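Local coordinates for protein glutamate racemase (Bacillus anthracis, PDB 2DWU) that is a two-domain alpha/beta protein of the Asp/Glu/hydantoin racemase family, with two subunits in the assembly and D-glutamic acid bound between its domains, at residues Val110-Thr121 with Asp180-Tyr191; Thr21-Leu30 with Ala212-Leu223. All coordinates share one frame; numbering follows the deposited sequence. Where two conformers were deposited one is given.

Contact 1 of 2, residues Val110-Thr121 with Asp180-Tyr191. With DGL (D-glutamic acid), chain H.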
# COMPACT_ATOMS: atom_id res chain seq x y z
N VAL B 110 9.30 -2.99 1.33
CA VAL B 110 10.40 -2.35 2.03
C VAL B 110 11.69 -3.15 2.17
O VAL B 110 12.74 -2.54 2.43
CB VAL B 110 9.98 -1.87 3.46
CG1 VAL B 110 8.77 -0.99 3.37
CG2 VAL B 110 9.72 -3.04 4.38
N THR B 111 11.63 -4.46 1.99
CA THR B 111 12.86 -5.25 2.15
C THR B 111 13.82 -4.99 1.01
O THR B 111 13.42 -4.79 -0.14
CB THR B 111 12.57 -6.78 2.25
OG1 THR B 111 13.77 -7.50 2.59
CG2 THR B 111 12.02 -7.32 0.95
N LYS B 112 15.10 -4.96 1.37
CA LYS B 112 16.15 -4.78 0.38
C LYS B 112 16.87 -6.12 0.20
O LYS B 112 17.34 -6.42 -0.90
CB LYS B 112 17.14 -3.71 0.83
CG LYS B 112 16.56 -2.30 0.93
CD LYS B 112 17.67 -1.28 1.21
CE LYS B 112 17.13 0.14 1.35
NZ LYS B 112 16.18 0.27 2.51
N LYS B 113 16.95 -6.90 1.28
CA LYS B 113 17.64 -8.20 1.29
C LYS B 113 16.76 -9.43 1.05
O LYS B 113 17.27 -10.54 0.82
CB LYS B 113 18.35 -8.40 2.64
CG LYS B 113 19.24 -7.24 3.07
CD LYS B 113 19.97 -7.51 4.37
CE LYS B 113 21.11 -8.50 4.17
NZ LYS B 113 21.94 -8.62 5.41
N GLY B 114 15.45 -9.24 1.13
CA GLY B 114 14.52 -10.34 0.98
C GLY B 114 14.53 -11.26 2.19
O GLY B 114 14.29 -12.44 2.05
N LYS B 115 14.79 -10.71 3.37
CA LYS B 115 14.85 -11.48 4.61
C LYS B 115 13.92 -10.78 5.58
O LYS B 115 14.22 -9.68 6.04
CB LYS B 115 16.29 -11.49 5.13
CG LYS B 115 17.22 -12.34 4.24
CD LYS B 115 18.68 -12.32 4.70
CE LYS B 115 19.46 -13.56 4.14
NZ LYS B 115 19.92 -13.46 2.75
N ILE B 116 12.83 -11.46 5.89
CA ILE B 116 11.76 -10.87 6.69
C ILE B 116 11.44 -11.61 7.97
O ILE B 116 11.35 -12.83 7.97
CB ILE B 116 10.51 -10.84 5.79
CG1 ILE B 116 10.80 -9.97 4.55
CG2 ILE B 116 9.31 -10.27 6.55
CD1 ILE B 116 9.82 -10.20 3.42
N GLY B 117 11.31 -10.88 9.08
CA GLY B 117 10.91 -11.54 10.31
C GLY B 117 9.43 -11.22 10.56
O GLY B 117 8.90 -10.25 10.04
N VAL B 118 8.75 -12.07 11.32
CA VAL B 118 7.37 -11.75 11.72
C VAL B 118 7.12 -12.38 13.07
O VAL B 118 7.54 -13.51 13.34
CB VAL B 118 6.30 -12.22 10.72
CG1 VAL B 118 6.36 -13.74 10.52
CG2 VAL B 118 4.92 -11.80 11.23
N ILE B 119 6.46 -11.61 13.93
CA ILE B 119 6.15 -12.04 15.29
C ILE B 119 4.64 -11.97 15.50
O ILE B 119 3.95 -11.16 14.87
CB ILE B 119 6.86 -11.17 16.37
CG1 ILE B 119 6.62 -9.67 16.14
CG2 ILE B 119 8.37 -11.51 16.32
CD1 ILE B 119 7.09 -8.80 17.30
N GLY B 120 4.13 -12.84 16.37
CA GLY B 120 2.70 -12.84 16.60
C GLY B 120 2.36 -13.90 17.61
O GLY B 120 3.25 -14.46 18.26
N THR B 121 1.07 -14.18 17.77
CA THR B 121 0.63 -15.19 18.74
C THR B 121 1.00 -16.59 18.26
O THR B 121 1.35 -16.80 17.11
CB THR B 121 -0.90 -15.22 18.90
OG1 THR B 121 -1.49 -15.59 17.64
CG2 THR B 121 -1.44 -13.87 19.37
N ASP B 180 19.32 -12.90 10.37
CA ASP B 180 19.59 -11.85 9.44
C ASP B 180 18.26 -11.43 8.79
O ASP B 180 17.72 -12.16 7.94
CB ASP B 180 20.57 -12.38 8.39
CG ASP B 180 20.95 -11.35 7.34
OD1 ASP B 180 20.56 -10.17 7.45
OD2 ASP B 180 21.68 -11.75 6.40
N ILE B 181 17.70 -10.32 9.25
CA ILE B 181 16.48 -9.77 8.65
C ILE B 181 16.64 -8.27 8.51
O ILE B 181 17.45 -7.67 9.21
CB ILE B 181 15.21 -10.01 9.54
CG1 ILE B 181 15.38 -9.34 10.91
CG2 ILE B 181 14.94 -11.48 9.68
CD1 ILE B 181 14.04 -9.33 11.69
N ASP B 182 15.91 -7.65 7.59
CA ASP B 182 15.97 -6.20 7.49
C ASP B 182 14.56 -5.61 7.58
O ASP B 182 14.37 -4.41 7.46
CB ASP B 182 16.67 -5.73 6.19
CG ASP B 182 15.89 -6.04 4.91
OD1 ASP B 182 14.80 -6.65 4.97
OD2 ASP B 182 16.41 -5.66 3.83
N THR B 183 13.58 -6.48 7.83
CA THR B 183 12.17 -6.09 7.92
C THR B 183 11.49 -6.95 8.98
O THR B 183 11.78 -8.14 9.08
CB THR B 183 11.51 -6.34 6.53
OG1 THR B 183 12.20 -5.58 5.53
CG2 THR B 183 10.02 -5.94 6.55
N LEU B 184 10.59 -6.38 9.79
CA LEU B 184 9.88 -7.14 10.81
C LEU B 184 8.40 -6.77 10.75
O LEU B 184 8.06 -5.59 10.87
CB LEU B 184 10.40 -6.81 12.23
CG LEU B 184 9.52 -7.47 13.31
CD1 LEU B 184 9.84 -8.94 13.37
CD2 LEU B 184 9.74 -6.80 14.67
N ILE B 185 7.55 -7.76 10.56
CA ILE B 185 6.11 -7.52 10.54
C ILE B 185 5.55 -7.69 11.95
O ILE B 185 5.77 -8.74 12.60
CB ILE B 185 5.40 -8.51 9.61
CG1 ILE B 185 5.92 -8.33 8.17
CG2 ILE B 185 3.85 -8.29 9.69
CD1 ILE B 185 5.45 -9.44 7.21
N LEU B 186 4.86 -6.67 12.46
CA LEU B 186 4.20 -6.78 13.76
C LEU B 186 2.88 -7.51 13.51
O LEU B 186 1.83 -6.88 13.27
CB LEU B 186 3.94 -5.39 14.33
CG LEU B 186 5.15 -4.50 14.52
CD1 LEU B 186 4.72 -3.18 15.22
CD2 LEU B 186 6.20 -5.22 15.38
N GLY B 187 2.94 -8.84 13.56
CA GLY B 187 1.80 -9.69 13.28
C GLY B 187 0.80 -9.93 14.40
O GLY B 187 0.30 -11.04 14.56
N CYS B 188 0.49 -8.87 15.12
CA CYS B 188 -0.46 -8.93 16.23
C CYS B 188 -0.99 -7.51 16.44
O CYS B 188 -0.24 -6.53 16.34
CB CYS B 188 0.26 -9.40 17.49
SG CYS B 188 -0.79 -9.43 18.98
N THR B 189 -2.28 -7.41 16.76
CA THR B 189 -2.94 -6.13 16.98
C THR B 189 -2.29 -5.27 18.04
O THR B 189 -2.34 -4.05 17.96
CB THR B 189 -4.41 -6.32 17.47
OG1 THR B 189 -4.42 -7.25 18.55
CG2 THR B 189 -5.31 -6.82 16.34
N HIS B 190 -1.70 -5.90 19.05
CA HIS B 190 -1.17 -5.12 20.16
C HIS B 190 0.22 -4.59 19.99
O HIS B 190 0.62 -3.65 20.69
CB HIS B 190 -1.16 -5.98 21.44
CG HIS B 190 -2.51 -6.38 21.94
ND1 HIS B 190 -3.45 -7.01 21.15
CD2 HIS B 190 -3.04 -6.33 23.18
CE1 HIS B 190 -4.50 -7.34 21.89
NE2 HIS B 190 -4.27 -6.93 23.13
N TYR B 191 0.98 -5.16 19.06
CA TYR B 191 2.38 -4.76 18.97
C TYR B 191 2.73 -3.33 18.62
O TYR B 191 3.81 -2.87 18.99
CB TYR B 191 3.16 -5.75 18.08
CG TYR B 191 3.13 -7.20 18.57
CD1 TYR B 191 2.54 -7.57 19.79
CD2 TYR B 191 3.66 -8.22 17.76
CE1 TYR B 191 2.45 -8.91 20.18
CE2 TYR B 191 3.58 -9.57 18.14
CZ TYR B 191 2.97 -9.91 19.34
OH TYR B 191 2.85 -11.24 19.62
N DGL H . -5.86 -9.66 18.55
CA DGL H . -4.90 -10.80 18.69
C DGL H . -4.02 -10.87 17.50
O DGL H . -3.37 -11.88 17.24
CB DGL H . -4.05 -10.61 19.97
CG DGL H . -4.93 -11.02 21.18
CD DGL H . -5.38 -12.42 21.21
OE1 DGL H . -4.64 -13.38 21.43
OE2 DGL H . -6.66 -12.61 20.97
OXT DGL H . -3.96 -9.82 16.73
O HOH W 1 13.83 -2.80 4.95
O HOH W 2 -0.93 -12.61 16.25
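Two neighbouring strands of the four-stranded parallel sheet, Lys115-Gly120 and the strand that starts at Thr183, pair through Val118 and Ile185 and run from a loop bound by a carboxylate at one end to the bound D-glutamic acid at the other. At the end away from the ligand Asp182 gathers the loop 111-113. Its OD1 takes Thr111 OG1 at 2.7 Å through the syn lone pair, while OD2 receives Lys112 N and Lys113 N, each at 2.9 Å, from opposite faces of the carboxylate plane. Thr183 OG1 also donates to OD1, from above that plane, so four donors fix the rotation of the group. Beside it Lys113, in the conformer modelled here, bends at chi3 (74°) to bring NZ within 2.9 Å of Asp180 OD1, a salt bridge on the syn side.

The parallel ladder proper alternates Gly117 N to Thr183 O, Ile185 N to Gly117 O and Ile119 N to Ile185 O. On one sheet face Val118 CG2, in the modelled conformer, rests against Ile185 CB at 3.7 Å; on the other, Ile119 CD1 approaches the Tyr191 ring obliquely, 3.5 Å from CD2, and Cys188 CB sits over the centre of one face of that ring. Strand 142-147 pairs with the other edge of 115-120, which therefore lies between 142-147 and 183-187 in the sheet. Beyond the C-terminal strand ends lies the ligand pocket: Thr189 N donates to D-glutamic acid OXT, Thr189 OG1 accepts from the ligand N, and Cys188 SG lies 3.6 Å from its CB. A water joins Thr121 N, Gly187 O and the ligand O.

Contact 2 of 2, residues Thr21-Leu30 with Ala212-Leu223; sequences TVASEIIRQL and AEETAIELSTIL
With CG anti to its carbonyl carbon (chi1 -61°) and the chain extended beyond it, Gln29 reaches across to Ala212-Leu223, whereas Glu25 folds back at chi2 (-63°) and brings OE1 beside the Gln29 amide. The two helices of this alpha/beta fold cross at -46°, their axes approaching to 8.1 Å, with alanines facing helix 21-29: Ala212 CB lies 3.3 Å from Thr21 O, and Ala216 CB lies 3.5 Å from Glu25 O and 3.6 Å from Gln29 NE2. Leu30, just past the helix end, puts CD1 3.8 Å from Leu219 CD2, while its CD2 lies against Ser220; Ile26 CD1 meets the same Leu219 methyl at 4.1 Å.

Arg28 grips Glu25 side-on in a salt bridge, NE to OE2 and NH2 to OE1. Arg28 NH2 also bonds to Lys109 O of the second subunit, and Ser220 OG to Arg105 NH1 of that subunit, so the helix pair borders the dimer interface. A water links Gln29 O with Ser220 OG. Gln29 NE2 donates to two acceptors, Glu25 OE1 at 2.9 Å and, across the contact, Glu213 O at 3.1 Å, the latter met in the carbonyl plane on a lone pair.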
# COMPACT_ATOMS: atom_id res chain seq x y z
N THR B 21 -6.14 -0.67 17.19
CA THR B 21 -5.02 -0.13 16.42
C THR B 21 -5.41 -0.09 14.94
O THR B 21 -5.08 0.87 14.22
CB THR B 21 -3.71 -0.97 16.61
OG1 THR B 21 -3.93 -2.34 16.28
CG2 THR B 21 -3.27 -0.91 18.05
N VAL B 22 -6.13 -1.13 14.49
CA VAL B 22 -6.59 -1.22 13.11
C VAL B 22 -7.71 -0.19 12.87
O VAL B 22 -7.73 0.52 11.88
CB VAL B 22 -7.10 -2.64 12.79
CG1 VAL B 22 -7.59 -2.72 11.36
CG2 VAL B 22 -5.98 -3.64 13.00
N ALA B 23 -8.65 -0.12 13.80
CA ALA B 23 -9.72 0.83 13.66
C ALA B 23 -9.19 2.26 13.55
O ALA B 23 -9.67 3.03 12.72
CB ALA B 23 -10.65 0.72 14.85
N SER B 24 -8.20 2.61 14.37
CA SER B 24 -7.66 3.96 14.34
C SER B 24 -7.05 4.27 12.98
O SER B 24 -7.20 5.37 12.48
CB SER B 24 -6.61 4.17 15.45
OG SER B 24 -5.41 3.47 15.20
N GLU B 25 -6.36 3.30 12.39
CA GLU B 25 -5.77 3.55 11.08
C GLU B 25 -6.83 3.69 9.98
O GLU B 25 -6.65 4.47 9.06
CB GLU B 25 -4.76 2.45 10.76
CG GLU B 25 -3.44 2.73 11.51
CD GLU B 25 -2.83 4.04 11.05
OE1 GLU B 25 -2.50 4.13 9.85
OE2 GLU B 25 -2.70 5.00 11.85
N ILE B 26 -7.92 2.94 10.07
CA ILE B 26 -9.00 3.08 9.07
C ILE B 26 -9.62 4.47 9.24
O ILE B 26 -9.87 5.18 8.25
CB ILE B 26 -10.06 1.98 9.25
CG1 ILE B 26 -9.43 0.62 8.90
CG2 ILE B 26 -11.27 2.26 8.36
CD1 ILE B 26 -10.33 -0.57 9.24
N ILE B 27 -9.84 4.88 10.49
CA ILE B 27 -10.42 6.21 10.75
C ILE B 27 -9.50 7.33 10.21
O ILE B 27 -9.98 8.34 9.65
CB ILE B 27 -10.67 6.38 12.27
CG1 ILE B 27 -11.86 5.49 12.66
CG2 ILE B 27 -10.88 7.88 12.65
CD1 ILE B 27 -12.06 5.34 14.15
N ARG B 28 -8.19 7.15 10.34
CA ARG B 28 -7.24 8.14 9.86
C ARG B 28 -7.09 8.19 8.34
O ARG B 28 -7.10 9.27 7.74
CB ARG B 28 -5.87 7.89 10.49
CG ARG B 28 -4.83 8.98 10.19
CD ARG B 28 -3.51 8.68 10.90
NE ARG B 28 -2.80 7.53 10.34
CZ ARG B 28 -2.11 7.59 9.20
NH1 ARG B 28 -2.04 8.72 8.52
NH2 ARG B 28 -1.50 6.50 8.74
N GLN B 29 -6.93 7.03 7.70
CA GLN B 29 -6.70 6.99 6.26
C GLN B 29 -7.96 6.97 5.38
O GLN B 29 -7.90 7.27 4.20
CB GLN B 29 -5.83 5.77 5.93
CG GLN B 29 -4.47 5.78 6.60
CD GLN B 29 -3.61 4.63 6.11
OE1 GLN B 29 -3.50 4.41 4.91
NE2 GLN B 29 -3.02 3.87 7.04
N LEU B 30 -9.10 6.63 5.97
CA LEU B 30 -10.39 6.60 5.25
C LEU B 30 -11.37 7.35 6.14
O LEU B 30 -12.35 6.78 6.65
CB LEU B 30 -10.83 5.16 5.04
CG LEU B 30 -10.08 4.44 3.91
CD1 LEU B 30 -10.27 2.95 4.03
CD2 LEU B 30 -10.57 4.93 2.55
N ALA B 212 -1.75 -2.63 11.24
CA ALA B 212 -2.83 -1.64 11.15
C ALA B 212 -2.67 -0.63 10.02
O ALA B 212 -3.60 -0.38 9.26
CB ALA B 212 -2.96 -0.90 12.49
N GLU B 213 -1.49 -0.03 9.92
CA GLU B 213 -1.24 0.95 8.87
C GLU B 213 -1.39 0.34 7.48
O GLU B 213 -1.99 0.95 6.59
CB GLU B 213 0.17 1.53 9.00
CG GLU B 213 0.36 2.33 10.27
CD GLU B 213 1.49 3.33 10.15
OE1 GLU B 213 1.64 3.94 9.08
OE2 GLU B 213 2.21 3.52 11.15
N GLU B 214 -0.87 -0.86 7.29
CA GLU B 214 -0.95 -1.46 5.98
C GLU B 214 -2.33 -1.98 5.62
O GLU B 214 -2.71 -2.01 4.45
CB GLU B 214 0.08 -2.59 5.88
CG GLU B 214 1.46 -2.15 6.35
CD GLU B 214 2.00 -0.94 5.60
OE1 GLU B 214 1.54 -0.68 4.48
OE2 GLU B 214 2.91 -0.26 6.13
N THR B 215 -3.11 -2.38 6.63
CA THR B 215 -4.44 -2.90 6.34
C THR B 215 -5.36 -1.78 5.93
O THR B 215 -6.22 -1.97 5.06
CB THR B 215 -5.01 -3.67 7.53
OG1 THR B 215 -4.15 -4.79 7.79
CG2 THR B 215 -6.41 -4.24 7.22
N ALA B 216 -5.19 -0.61 6.53
CA ALA B 216 -6.05 0.49 6.13
C ALA B 216 -5.80 0.91 4.68
O ALA B 216 -6.74 1.18 3.93
CB ALA B 216 -5.88 1.70 7.10
N ILE B 217 -4.53 0.94 4.25
CA ILE B 217 -4.29 1.33 2.88
C ILE B 217 -4.75 0.22 1.93
O ILE B 217 -5.23 0.50 0.84
CB ILE B 217 -2.81 1.77 2.66
CG1 ILE B 217 -2.69 2.40 1.27
CG2 ILE B 217 -1.84 0.61 2.89
CD1 ILE B 217 -1.42 3.21 1.10
N GLU B 218 -4.67 -1.05 2.35
CA GLU B 218 -5.15 -2.14 1.52
C GLU B 218 -6.67 -2.01 1.33
O GLU B 218 -7.20 -2.15 0.23
CB GLU B 218 -4.82 -3.50 2.15
CG GLU B 218 -5.24 -4.68 1.29
CD GLU B 218 -4.10 -5.60 0.82
OE1 GLU B 218 -2.90 -5.21 0.79
OE2 GLU B 218 -4.43 -6.75 0.46
N LEU B 219 -7.38 -1.73 2.42
CA LEU B 219 -8.83 -1.53 2.35
C LEU B 219 -9.14 -0.34 1.41
O LEU B 219 -10.03 -0.43 0.55
CB LEU B 219 -9.39 -1.24 3.75
CG LEU B 219 -10.88 -0.89 3.82
CD1 LEU B 219 -11.72 -2.07 3.33
CD2 LEU B 219 -11.23 -0.50 5.24
N SER B 220 -8.40 0.76 1.58
CA SER B 220 -8.60 1.94 0.73
C SER B 220 -8.47 1.57 -0.77
O SER B 220 -9.32 1.93 -1.60
CB SER B 220 -7.59 3.05 1.14
OG SER B 220 -7.73 4.19 0.29
N THR B 221 -7.43 0.81 -1.09
CA THR B 221 -7.16 0.40 -2.45
C THR B 221 -8.33 -0.41 -3.02
O THR B 221 -8.79 -0.17 -4.14
CB THR B 221 -5.88 -0.49 -2.48
OG1 THR B 221 -4.76 0.25 -1.98
CG2 THR B 221 -5.61 -0.94 -3.92
N ILE B 222 -8.83 -1.36 -2.23
CA ILE B 222 -9.90 -2.21 -2.68
C ILE B 222 -11.22 -1.48 -2.79
O ILE B 222 -11.96 -1.66 -3.76
CB ILE B 222 -10.02 -3.45 -1.77
CG1 ILE B 222 -8.80 -4.36 -1.98
CG2 ILE B 222 -11.26 -4.29 -2.15
CD1 ILE B 222 -8.65 -5.41 -0.86
N LEU B 223 -11.55 -0.64 -1.81
CA LEU B 223 -12.82 0.09 -1.90
C LEU B 223 -12.80 0.99 -3.14
O LEU B 223 -13.80 1.09 -3.84
CB LEU B 223 -13.05 0.97 -0.67
CG LEU B 223 -13.23 0.26 0.68
CD1 LEU B 223 -13.34 1.33 1.81
CD2 LEU B 223 -14.45 -0.65 0.63
O HOH W 3 -6.85 6.15 1.84

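Overall arrangement
Both contacts are largely buried, yet they join different elements. Contact 1 pairs adjacent strands of the four-stranded sheet by a ladder of backbone bonds together with side-chain bonds and a salt bridge, with charged residues gathered at the end remote from the ligand. Contact 2 packs two helices through small and aliphatic side chains with a single direct hydrogen bond between its segments, and its polar edge meets the second subunit. Helix 211-226 follows directly on strand 207-210, the neighbour of 183-187 in the sheet of contact 1, yet its side chains also cover strands 70-75 and 96-98 of the six-stranded sheet. The centres lie 19 Å apart, but a probable hydrogen bond from Thr21 OG1 to Thr189 O connects the two contacts near D-glutamic acid.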